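Local coordinates for protein 3-dehydroquinate dehydratase (Clostridium difficile, PDB 4H3D) that catalyses the cis-dehydration of 3-dehydroquinate to 3-dehydroshikimate through a lysine-bound imine, the third step of the chorismate pathway, at residues Ile205-Ser210 against Leu227-Ala232; Ser216-Glu221 against Lys244-Val249; Glu60-Val65 against Arg98-Thr103. All coordinates share one frame; numbering follows the deposited sequence.

Interaction 1: residues Ile205-Ser210 against Leu227-Ala232; sequences ITMSMS and LTFGAA. With SHL (5-hydroxy-6-methyl-4-oxo-4H-pyran-2-carboxylic acid), chain I.
The Phe229 ring receives the bound pyrone on one face and the Ile205 side chain at its edge: the ligand methyl CAL sits 3.5 Å above the ring plane, offset toward the rim, while Ile205 CG2 lies near that plane, 4.1 Å from Phe229 CE1. Met207, in one of its two conformers, comes in obliquely, its CE 3.6 Å from Phe229 CD1. In that conformer the chain bends at chi3 (61°), which turns CE toward the phenyl ring, with Met207 SD 3.3 Å from ligand CAK. Further along, Ile205 and Leu227 lie side by side, Ile205 CG1 being 3.9 Å from Leu227 CB. No direct hydrogen bond joins strands 205-208 and 227-229, which run at 39° to each other; a water donates to both Thr206 O (2.9 Å) and Leu227 O (2.7 Å). These are the seventh and eighth strands of the TIM barrel, and the water spans their splayed backbones. Lys174, the Schiff-base residue, makes a cation-pi contact with Phe229. The part of the wall formed by Met207 and Phe229 is apolar, consistent with apolar contacts shaping this side of the pocket, while directional bonds to the ligand come from His147, Arg217, Gln240 and Arg86.

Interaction 2: residues Ser216-Glu221 against Lys244-Val249; sequences SRLCGE and KELNSV. With SHL (5-hydroxy-6-methyl-4-oxo-4H-pyran-2-carboxylic acid), chain I.
Leu218 pushes its CD2 methyl between Leu246 and Val249, and these three side chains make the tight part of the contact. Leu218 CD2 is 3.6 Å from Leu246 CD1 and 3.8 Å from Val249 CG1, the leucine crossing both partners obliquely. Leu246 has its CG opposite the backbone N (chi1 -176°), which carries the side chain out from helix 243-256 toward the 216-218 turn. Leu246 CD1 also rests 3.6 Å from Arg217 O. That oxygen has a polar partner too, the hydroxyl of Thr228, so this buried carbonyl has a hydrogen-bond donor.

The packing is looser at the aliphatic stem of Arg217, which stands farther from helix 243-256 than Leu218 does. On the outer side, the exposed helix face carrying Glu245 turns toward the second subunit and meets Leu252 of that subunit; Leu218 meets Leu253 and Val249 meets Val249 of the same neighbouring subunit.

Arg217 forms a separate polar end. Extended from CG to NE, its chain leads away from helix 243-256 into the pocket, where two nearly straight bonds grip the ligand carboxylate: Arg217 NH1 donates to ligand OAD at 2.7 Å (175°), and Arg217 NH2 to ligand OAA at 2.7 Å (172°). This bidentate pairing fixes the rotation of the carboxylate. Arg217 binds 3-dehydroquinate, and here it holds the carboxylate of the bound ligand.

The contact thus joins the short helical turn that follows strand 205-208 to the last helix of the TIM barrel. Ile241, just ahead of that helix, packs on both Leu218 and Leu246. At the other end of the turn, Ser216 and Arg217 touch Met207 of strand 205-208, and Ser216 lies against Leu188 and Leu189 of helix 182-199.

Interaction 3: residues Glu60-Val65 against Arg98-Thr103; sequences ENIKEV and RDYYTT
Tyr100 reaches out from helix 98-110 of the TIM barrel to the turn that opens helix 62-76, joining two consecutive outer helices of the barrel at the surface. With CG swung anti to N (chi1 -173°), the ring extends away from its own helix and brings the hydroxyl end to the Glu60-Ile62 backbone. The ring lies obliquely against the Glu60 carbonyl: Tyr100 CZ is 3.6 Å from Glu60 O, and Tyr100 CE2 is 3.7 Å from Glu60 CA. Tyr100 OH comes closest, 3.3 Å from Glu60 C. The polar partner of this hydroxyl is the carbonyl oxygen of Val59, immediately before the segment, so the phenol is tied to the turn by a hydrogen bond while its ring passes obliquely by the Glu60 carbonyl.

The Glu60 side chain leads off in another direction and pairs its carboxylate with Lys94 in a salt bridge. Ile62 directs its CB toward helix 98-110, Ile62 CB itself lying 4.1 Å from Tyr100 OH; the rest of its side chain continues the interface onto Leu104, Glu107 and Ile108. Tyr100 therefore meets the turn leading into helix 62-76, and Ile62 carries the packing on along helix 98-110.

Within helix 98-110, Thr103 OG1 and Thr103 N approach Asp99 O from opposite faces of its carbonyl plane. At the start of helix 62-76, Asn61 is the N-cap, Asn61 OD1 accepting from Glu64 N at 3.3 Å with an N-H...O angle of 152°.

Interactions 1 and 2 are buried and adjoin each other, and interaction 2 reaches the active site through Arg217, whereas interaction 3 is a surface contact about 26 Å from interaction 1 and 34 Å from interaction 2, centre to centre. The first two interleave along the chain: helix 215-218 follows strand 205-208, and strand 227-229 follows helix 220-223. A probable hydrogen bond from Ser208 N to Ser216 OG helps join them, and both touch the same ligand. Interaction 1 joins barrel strands; interactions 2 and 3 join helical elements outside them. Their chemistry follows: apolar and water-bridged, then aliphatic with a charged ligand grip, then a phenol against backbone.

Interaction 1: residues Ile205-Ser210 against Leu227-Ala232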
loop_
_atom_site.group_PDB
_atom_site.type_symbol
_atom_site.label_atom_id
_atom_site.label_comp_id
_atom_site.label_asym_id
_atom_site.label_seq_id
_atom_site.Cartn_x
_atom_site.Cartn_y
_atom_site.Cartn_z
ATOM N N ILE B 205 -8.944 14.565 0.025
ATOM C CA ILE B 205 -8.516 13.667 1.080
ATOM C C ILE B 205 -9.502 12.511 1.147
ATOM O O ILE B 205 -10.703 12.728 1.319
ATOM C CB ILE B 205 -8.568 14.379 2.458
ATOM C CG1 ILE B 205 -7.732 15.658 2.448
ATOM C CG2 ILE B 205 -8.136 13.422 3.586
ATOM C CD1 ILE B 205 -8.083 16.626 3.644
ATOM N N THR B 206 -9.011 11.280 1.024
ATOM C CA THR B 206 -9.885 10.111 1.102
ATOM C C THR B 206 -9.235 8.996 1.847
ATOM O O THR B 206 -7.979 8.883 1.860
ATOM C CB THR B 206 -10.232 9.531 -0.288
ATOM O OG1 THR B 206 -9.056 8.930 -0.873
ATOM C CG2 THR B 206 -10.792 10.637 -1.216
ATOM N N MET B 207 -10.055 8.164 2.482
ATOM C CA MET B 207 -9.561 6.974 3.161
ATOM C C MET B 207 -10.632 5.915 3.296
ATOM O O MET B 207 -11.833 6.206 3.311
ATOM C CB MET B 207 -9.008 7.290 4.551
ATOM C CG MET B 207 -10.055 7.573 5.586
ATOM S SD MET B 207 -9.325 7.969 7.184
ATOM C CE MET B 207 -8.388 9.445 6.774
ATOM N N SER B 208 -10.157 4.679 3.364
ATOM C CA SER B 208 -10.959 3.507 3.587
ATOM C C SER B 208 -10.464 3.079 4.956
ATOM O O SER B 208 -9.270 2.854 5.153
ATOM C CB SER B 208 -10.661 2.418 2.541
ATOM O OG SER B 208 -11.483 1.301 2.760
ATOM N N MET B 209 -11.373 3.000 5.906
ATOM C CA MET B 209 -11.038 2.692 7.283
ATOM C C MET B 209 -10.871 1.177 7.524
ATOM O O MET B 209 -11.025 0.383 6.603
ATOM C CB MET B 209 -12.120 3.282 8.201
ATOM C CG MET B 209 -12.225 4.819 8.114
ATOM S SD MET B 209 -13.482 5.528 9.224
ATOM C CE MET B 209 -14.981 4.923 8.474
ATOM N N SER B 210 -10.512 0.818 8.771
ATOM C CA SER B 210 -10.261 -0.566 9.219
ATOM C C SER B 210 -8.925 -1.113 8.671
ATOM O O SER B 210 -8.301 -0.492 7.809
ATOM C CB SER B 210 -11.396 -1.518 8.844
ATOM O OG SER B 210 -11.288 -1.963 7.503
ATOM N N LEU B 227 -3.644 14.110 1.772
ATOM C CA LEU B 227 -3.339 14.111 3.203
ATOM C C LEU B 227 -3.664 12.727 3.794
ATOM O O LEU B 227 -4.711 12.145 3.479
ATOM C CB LEU B 227 -4.189 15.189 3.886
ATOM C CG LEU B 227 -3.861 15.581 5.316
ATOM C CD1 LEU B 227 -2.470 16.150 5.367
ATOM C CD2 LEU B 227 -4.842 16.577 5.853
ATOM N N THR B 228 -2.775 12.203 4.638
ATOM C CA THR B 228 -2.974 10.913 5.246
ATOM C C THR B 228 -2.778 11.083 6.758
ATOM O O THR B 228 -1.973 11.902 7.199
ATOM C CB THR B 228 -2.062 9.839 4.641
ATOM O OG1 THR B 228 -2.346 8.575 5.253
ATOM C CG2 THR B 228 -0.595 10.199 4.816
ATOM N N PHE B 229 -3.548 10.336 7.536
ATOM C CA PHE B 229 -3.537 10.470 8.986
ATOM C C PHE B 229 -2.832 9.313 9.690
ATOM O O PHE B 229 -3.142 8.143 9.467
ATOM C CB PHE B 229 -4.980 10.603 9.494
ATOM C CG PHE B 229 -5.652 11.893 9.081
ATOM C CD1 PHE B 229 -6.082 12.084 7.779
ATOM C CD2 PHE B 229 -5.856 12.907 9.994
ATOM C CE1 PHE B 229 -6.702 13.288 7.400
ATOM C CE2 PHE B 229 -6.477 14.102 9.619
ATOM C CZ PHE B 229 -6.894 14.281 8.320
ATOM N N GLY B 230 -1.882 9.653 10.544
ATOM C CA GLY B 230 -1.136 8.659 11.317
ATOM C C GLY B 230 -1.523 8.778 12.785
ATOM O O GLY B 230 -2.048 9.800 13.214
ATOM N N ALA B 231 -1.291 7.725 13.551
ATOM C CA ALA B 231 -1.599 7.744 14.971
ATOM C C ALA B 231 -0.357 8.216 15.730
ATOM O O ALA B 231 0.777 7.951 15.304
ATOM C CB ALA B 231 -2.019 6.351 15.433
ATOM N N ALA B 232 -0.565 8.910 16.845
ATOM C CA ALA B 232 0.546 9.420 17.662
ATOM C C ALA B 232 1.343 8.273 18.262
ATOM O O ALA B 232 2.560 8.191 18.088
ATOM C CB ALA B 232 0.031 10.323 18.761
HETATM O OAD SHL I . -7.392 8.324 10.415
HETATM C CAH SHL I . -8.594 7.994 10.576
HETATM O OAA SHL I . -8.904 6.832 10.942
HETATM C CAK SHL I . -9.622 8.987 10.333
HETATM O OAG SHL I . -9.212 10.296 9.910
HETATM C CAF SHL I . -10.173 11.327 9.859
HETATM C CAL SHL I . -9.756 12.589 9.591
HETATM C CAJ SHL I . -11.444 11.008 10.183
HETATM O OAC SHL I . -12.377 11.957 10.173
HETATM C CAI SHL I . -11.799 9.730 10.515
HETATM C CAE SHL I . -10.908 8.734 10.584
HETATM O OAB SHL I . -13.063 9.446 10.787
HETATM O O HOH W 1 -5.976 9.781 3.769
#

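Interaction 2: residues Ser216-Glu221 against Lys244-Val249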
loop_
_atom_site.group_PDB
_atom_site.type_symbol
_atom_site.label_atom_id
_atom_site.label_comp_id
_atom_site.label_asym_id
_atom_site.label_seq_id
_atom_site.Cartn_x
_atom_site.Cartn_y
_atom_site.Cartn_z
ATOM N N SER B 216 -5.187 2.498 1.596
ATOM C CA SER B 216 -5.698 3.815 1.252
ATOM C C SER B 216 -4.954 4.938 1.979
ATOM O O SER B 216 -5.067 6.097 1.579
ATOM C CB SER B 216 -7.181 3.919 1.556
ATOM O OG SER B 216 -7.417 3.935 2.955
ATOM N N ARG B 217 -4.234 4.596 3.045
ATOM C CA ARG B 217 -3.463 5.578 3.818
ATOM C C ARG B 217 -2.053 5.688 3.285
ATOM O O ARG B 217 -1.318 6.625 3.643
ATOM C CB ARG B 217 -3.346 5.165 5.282
ATOM C CG ARG B 217 -4.647 4.998 5.975
ATOM C CD ARG B 217 -4.449 4.669 7.442
ATOM N NE ARG B 217 -5.736 4.451 8.098
ATOM C CZ ARG B 217 -6.417 5.371 8.780
ATOM N NH1 ARG B 217 -5.938 6.605 8.933
ATOM N NH2 ARG B 217 -7.577 5.049 9.328
ATOM N N LEU B 218 -1.669 4.730 2.441
ATOM C CA LEU B 218 -0.292 4.652 1.959
ATOM C C LEU B 218 -0.094 5.129 0.544
ATOM O O LEU B 218 0.981 5.617 0.219
ATOM C CB LEU B 218 0.192 3.186 2.009
ATOM C CG LEU B 218 0.082 2.425 3.335
ATOM C CD1 LEU B 218 0.609 1.014 3.177
ATOM C CD2 LEU B 218 0.851 3.146 4.435
ATOM N N CYS B 219 -1.121 5.000 -0.287
ATOM C CA CYS B 219 -0.972 5.196 -1.729
ATOM C C CYS B 219 -1.513 6.503 -2.298
ATOM O O CYS B 219 -1.866 6.567 -3.479
ATOM C CB CYS B 219 -1.644 4.023 -2.447
ATOM S SG CYS B 219 -3.426 4.009 -2.212
ATOM N N GLY B 220 -1.558 7.544 -1.481
ATOM C CA GLY B 220 -2.045 8.838 -1.922
ATOM C C GLY B 220 -1.319 9.446 -3.105
ATOM O O GLY B 220 -1.945 10.055 -3.981
ATOM N N GLU B 221 -0.003 9.277 -3.163
ATOM C CA GLU B 221 0.752 9.881 -4.243
ATOM C C GLU B 221 0.337 9.323 -5.589
ATOM O O GLU B 221 0.317 10.040 -6.581
ATOM C CB GLU B 221 2.266 9.736 -4.023
ATOM C CG GLU B 221 3.088 10.583 -4.955
ATOM C CD GLU B 221 4.550 10.648 -4.563
ATOM O OE1 GLU B 221 5.387 10.954 -5.443
ATOM O OE2 GLU B 221 4.866 10.390 -3.384
ATOM N N LYS B 244 5.360 7.673 12.411
ATOM C CA LYS B 244 6.767 7.436 12.041
ATOM C C LYS B 244 6.833 6.383 10.941
ATOM O O LYS B 244 7.529 6.547 9.929
ATOM C CB LYS B 244 7.587 6.962 13.243
ATOM C CG LYS B 244 7.705 7.975 14.367
ATOM C CD LYS B 244 8.465 7.403 15.567
ATOM C CE LYS B 244 8.405 8.346 16.752
ATOM N NZ LYS B 244 9.227 7.861 17.912
ATOM N N GLU B 245 6.100 5.301 11.143
ATOM C CA GLU B 245 6.081 4.216 10.181
ATOM C C GLU B 245 5.379 4.650 8.893
ATOM O O GLU B 245 5.760 4.237 7.796
ATOM C CB GLU B 245 5.450 2.974 10.810
ATOM C CG GLU B 245 6.286 2.453 11.993
ATOM C CD GLU B 245 5.747 1.180 12.621
ATOM O OE1 GLU B 245 4.568 0.846 12.390
ATOM O OE2 GLU B 245 6.513 0.518 13.360
ATOM N N LEU B 246 4.381 5.519 9.020
ATOM C CA LEU B 246 3.674 6.028 7.859
ATOM C C LEU B 246 4.631 6.909 7.047
ATOM O O LEU B 246 4.663 6.845 5.805
ATOM C CB LEU B 246 2.429 6.807 8.303
ATOM C CG LEU B 246 1.484 7.342 7.232
ATOM C CD1 LEU B 246 1.058 6.219 6.331
ATOM C CD2 LEU B 246 0.237 8.050 7.883
ATOM N N ASN B 247 5.428 7.714 7.742
ATOM C CA ASN B 247 6.406 8.567 7.071
ATOM C C ASN B 247 7.388 7.717 6.255
ATOM O O ASN B 247 7.684 8.033 5.108
ATOM C CB ASN B 247 7.184 9.436 8.072
ATOM C CG ASN B 247 8.052 10.484 7.376
ATOM O OD1 ASN B 247 7.543 11.349 6.667
ATOM N ND2 ASN B 247 9.355 10.415 7.591
ATOM N N SER B 248 7.865 6.627 6.847
ATOM C CA SER B 248 8.807 5.749 6.173
ATOM C C SER B 248 8.222 5.161 4.895
ATOM O O SER B 248 8.879 5.140 3.867
ATOM C CB SER B 248 9.244 4.621 7.102
ATOM O OG SER B 248 9.828 5.149 8.270
ATOM N N VAL B 249 6.985 4.682 4.966
ATOM C CA VAL B 249 6.332 4.094 3.790
ATOM C C VAL B 249 6.112 5.136 2.679
ATOM O O VAL B 249 6.359 4.853 1.502
ATOM C CB VAL B 249 5.005 3.418 4.144
ATOM C CG1 VAL B 249 4.355 2.823 2.880
ATOM C CG2 VAL B 249 5.229 2.314 5.179
HETATM O OAD SHL I . -7.392 8.324 10.415
HETATM C CAH SHL I . -8.594 7.994 10.576
HETATM O OAA SHL I . -8.904 6.832 10.942
HETATM C CAK SHL I . -9.622 8.987 10.333
HETATM O OAG SHL I . -9.212 10.296 9.910
HETATM C CAF SHL I . -10.173 11.327 9.859
HETATM C CAL SHL I . -9.756 12.589 9.591
HETATM C CAJ SHL I . -11.444 11.008 10.183
HETATM O OAC SHL I . -12.377 11.957 10.173
HETATM C CAI SHL I . -11.799 9.730 10.515
HETATM C CAE SHL I . -10.908 8.734 10.584
HETATM O OAB SHL I . -13.063 9.446 10.787
#

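Interaction 3: residues Glu60-Val65 against Arg98-Thr103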
loop_
_atom_site.group_PDB
_atom_site.type_symbol
_atom_site.label_atom_id
_atom_site.label_comp_id
_atom_site.label_asym_id
_atom_site.label_seq_id
_atom_site.Cartn_x
_atom_site.Cartn_y
_atom_site.Cartn_z
ATOM N N GLU B 60 -17.179 22.877 25.892
ATOM C CA GLU B 60 -18.354 23.768 25.912
ATOM C C GLU B 60 -18.067 25.175 26.453
ATOM O O GLU B 60 -18.921 26.058 26.376
ATOM C CB GLU B 60 -19.494 23.125 26.692
ATOM C CG GLU B 60 -20.068 21.905 26.006
ATOM C CD GLU B 60 -21.020 21.149 26.899
ATOM O OE1 GLU B 60 -20.564 20.560 27.911
ATOM O OE2 GLU B 60 -22.214 21.119 26.571
ATOM N N ASN B 61 -16.867 25.383 26.986
ATOM C CA ASN B 61 -16.460 26.682 27.467
ATOM C C ASN B 61 -15.401 27.268 26.527
ATOM O O ASN B 61 -14.227 26.857 26.540
ATOM C CB ASN B 61 -15.938 26.574 28.868
ATOM C CG ASN B 61 -15.792 27.906 29.518
ATOM O OD1 ASN B 61 -14.910 28.679 29.172
ATOM N ND2 ASN B 61 -16.679 28.202 30.477
ATOM N N ILE B 62 -15.827 28.233 25.720
ATOM C CA ILE B 62 -14.971 28.796 24.687
ATOM C C ILE B 62 -13.678 29.395 25.250
ATOM O O ILE B 62 -12.626 29.285 24.636
ATOM C CB ILE B 62 -15.752 29.839 23.823
ATOM C CG1 ILE B 62 -14.948 30.221 22.591
ATOM C CG2 ILE B 62 -16.110 31.063 24.640
ATOM C CD1 ILE B 62 -14.656 29.067 21.705
ATOM N N LYS B 63 -13.762 30.006 26.427
ATOM C CA LYS B 63 -12.595 30.591 27.054
ATOM C C LYS B 63 -11.517 29.536 27.368
ATOM O O LYS B 63 -10.323 29.788 27.171
ATOM C CB LYS B 63 -13.003 31.355 28.322
ATOM C CG LYS B 63 -11.863 32.046 29.021
ATOM C CD LYS B 63 -12.373 32.917 30.175
ATOM C CE LYS B 63 -11.240 33.628 30.842
ATOM N NZ LYS B 63 -11.680 34.429 32.010
ATOM N N GLU B 64 -11.937 28.377 27.872
ATOM C CA GLU B 64 -10.984 27.294 28.204
ATOM C C GLU B 64 -10.424 26.660 26.931
ATOM O O GLU B 64 -9.242 26.277 26.878
ATOM C CB GLU B 64 -11.630 26.263 29.153
ATOM C CG GLU B 64 -11.860 26.856 30.578
ATOM C CD GLU B 64 -12.751 26.006 31.502
ATOM O OE1 GLU B 64 -12.549 26.057 32.729
ATOM O OE2 GLU B 64 -13.664 25.319 31.021
ATOM N N VAL B 65 -11.245 26.589 25.887
ATOM C CA VAL B 65 -10.781 26.087 24.597
ATOM C C VAL B 65 -9.685 27.027 24.062
ATOM O O VAL B 65 -8.646 26.569 23.563
ATOM C CB VAL B 65 -11.903 26.015 23.541
ATOM C CG1 VAL B 65 -11.301 25.696 22.138
ATOM C CG2 VAL B 65 -12.988 24.983 23.942
ATOM N N ARG B 98 -26.120 22.640 17.608
ATOM C CA ARG B 98 -25.830 23.120 16.276
ATOM C C ARG B 98 -25.304 24.558 16.355
ATOM O O ARG B 98 -24.326 24.921 15.693
ATOM C CB ARG B 98 -27.140 23.046 15.490
ATOM C CG ARG B 98 -27.174 23.660 14.136
ATOM C CD ARG B 98 -28.392 23.093 13.421
ATOM N NE ARG B 98 -28.262 21.642 13.387
ATOM C CZ ARG B 98 -27.660 20.984 12.404
ATOM N NH1 ARG B 98 -27.192 21.656 11.373
ATOM N NH2 ARG B 98 -27.544 19.659 12.448
ATOM N N ASP B 99 -25.952 25.362 17.187
ATOM C CA ASP B 99 -25.548 26.744 17.392
ATOM C C ASP B 99 -24.154 26.821 18.009
ATOM O O ASP B 99 -23.354 27.664 17.604
ATOM C CB ASP B 99 -26.560 27.494 18.266
ATOM C CG ASP B 99 -27.839 27.843 17.513
ATOM O OD1 ASP B 99 -27.832 27.855 16.261
ATOM O OD2 ASP B 99 -28.846 28.112 18.174
ATOM N N TYR B 100 -23.850 25.948 18.973
ATOM C CA TYR B 100 -22.524 25.989 19.585
ATOM C C TYR B 100 -21.459 25.492 18.607
ATOM O O TYR B 100 -20.349 25.980 18.614
ATOM C CB TYR B 100 -22.437 25.221 20.910
ATOM C CG TYR B 100 -21.086 25.442 21.578
ATOM C CD1 TYR B 100 -20.720 26.710 22.033
ATOM C CD2 TYR B 100 -20.174 24.405 21.727
ATOM C CE1 TYR B 100 -19.481 26.937 22.615
ATOM C CE2 TYR B 100 -18.934 24.620 22.315
ATOM C CZ TYR B 100 -18.599 25.896 22.761
ATOM O OH TYR B 100 -17.375 26.116 23.349
ATOM N N TYR B 101 -21.808 24.528 17.760
ATOM C CA TYR B 101 -20.857 24.014 16.775
ATOM C C TYR B 101 -20.401 25.155 15.878
ATOM O O TYR B 101 -19.217 25.299 15.599
ATOM C CB TYR B 101 -21.505 22.905 15.948
ATOM C CG TYR B 101 -20.653 22.315 14.859
ATOM C CD1 TYR B 101 -19.807 21.247 15.107
ATOM C CD2 TYR B 101 -20.733 22.795 13.556
ATOM C CE1 TYR B 101 -19.033 20.688 14.080
ATOM C CE2 TYR B 101 -19.978 22.251 12.538
ATOM C CZ TYR B 101 -19.126 21.196 12.806
ATOM O OH TYR B 101 -18.384 20.655 11.780
ATOM N N THR B 102 -21.367 25.953 15.434
ATOM C CA THR B 102 -21.116 27.107 14.579
ATOM C C THR B 102 -20.278 28.156 15.313
ATOM O O THR B 102 -19.257 28.601 14.799
ATOM C CB THR B 102 -22.445 27.721 14.108
ATOM O OG1 THR B 102 -23.201 26.713 13.415
ATOM C CG2 THR B 102 -22.211 28.917 13.187
ATOM N N THR B 103 -20.696 28.509 16.518
ATOM C CA THR B 103 -19.986 29.494 17.344
ATOM C C THR B 103 -18.556 29.063 17.642
ATOM O O THR B 103 -17.623 29.857 17.505
ATOM C CB THR B 103 -20.721 29.737 18.687
ATOM O OG1 THR B 103 -22.038 30.213 18.424
ATOM C CG2 THR B 103 -19.974 30.771 19.542
#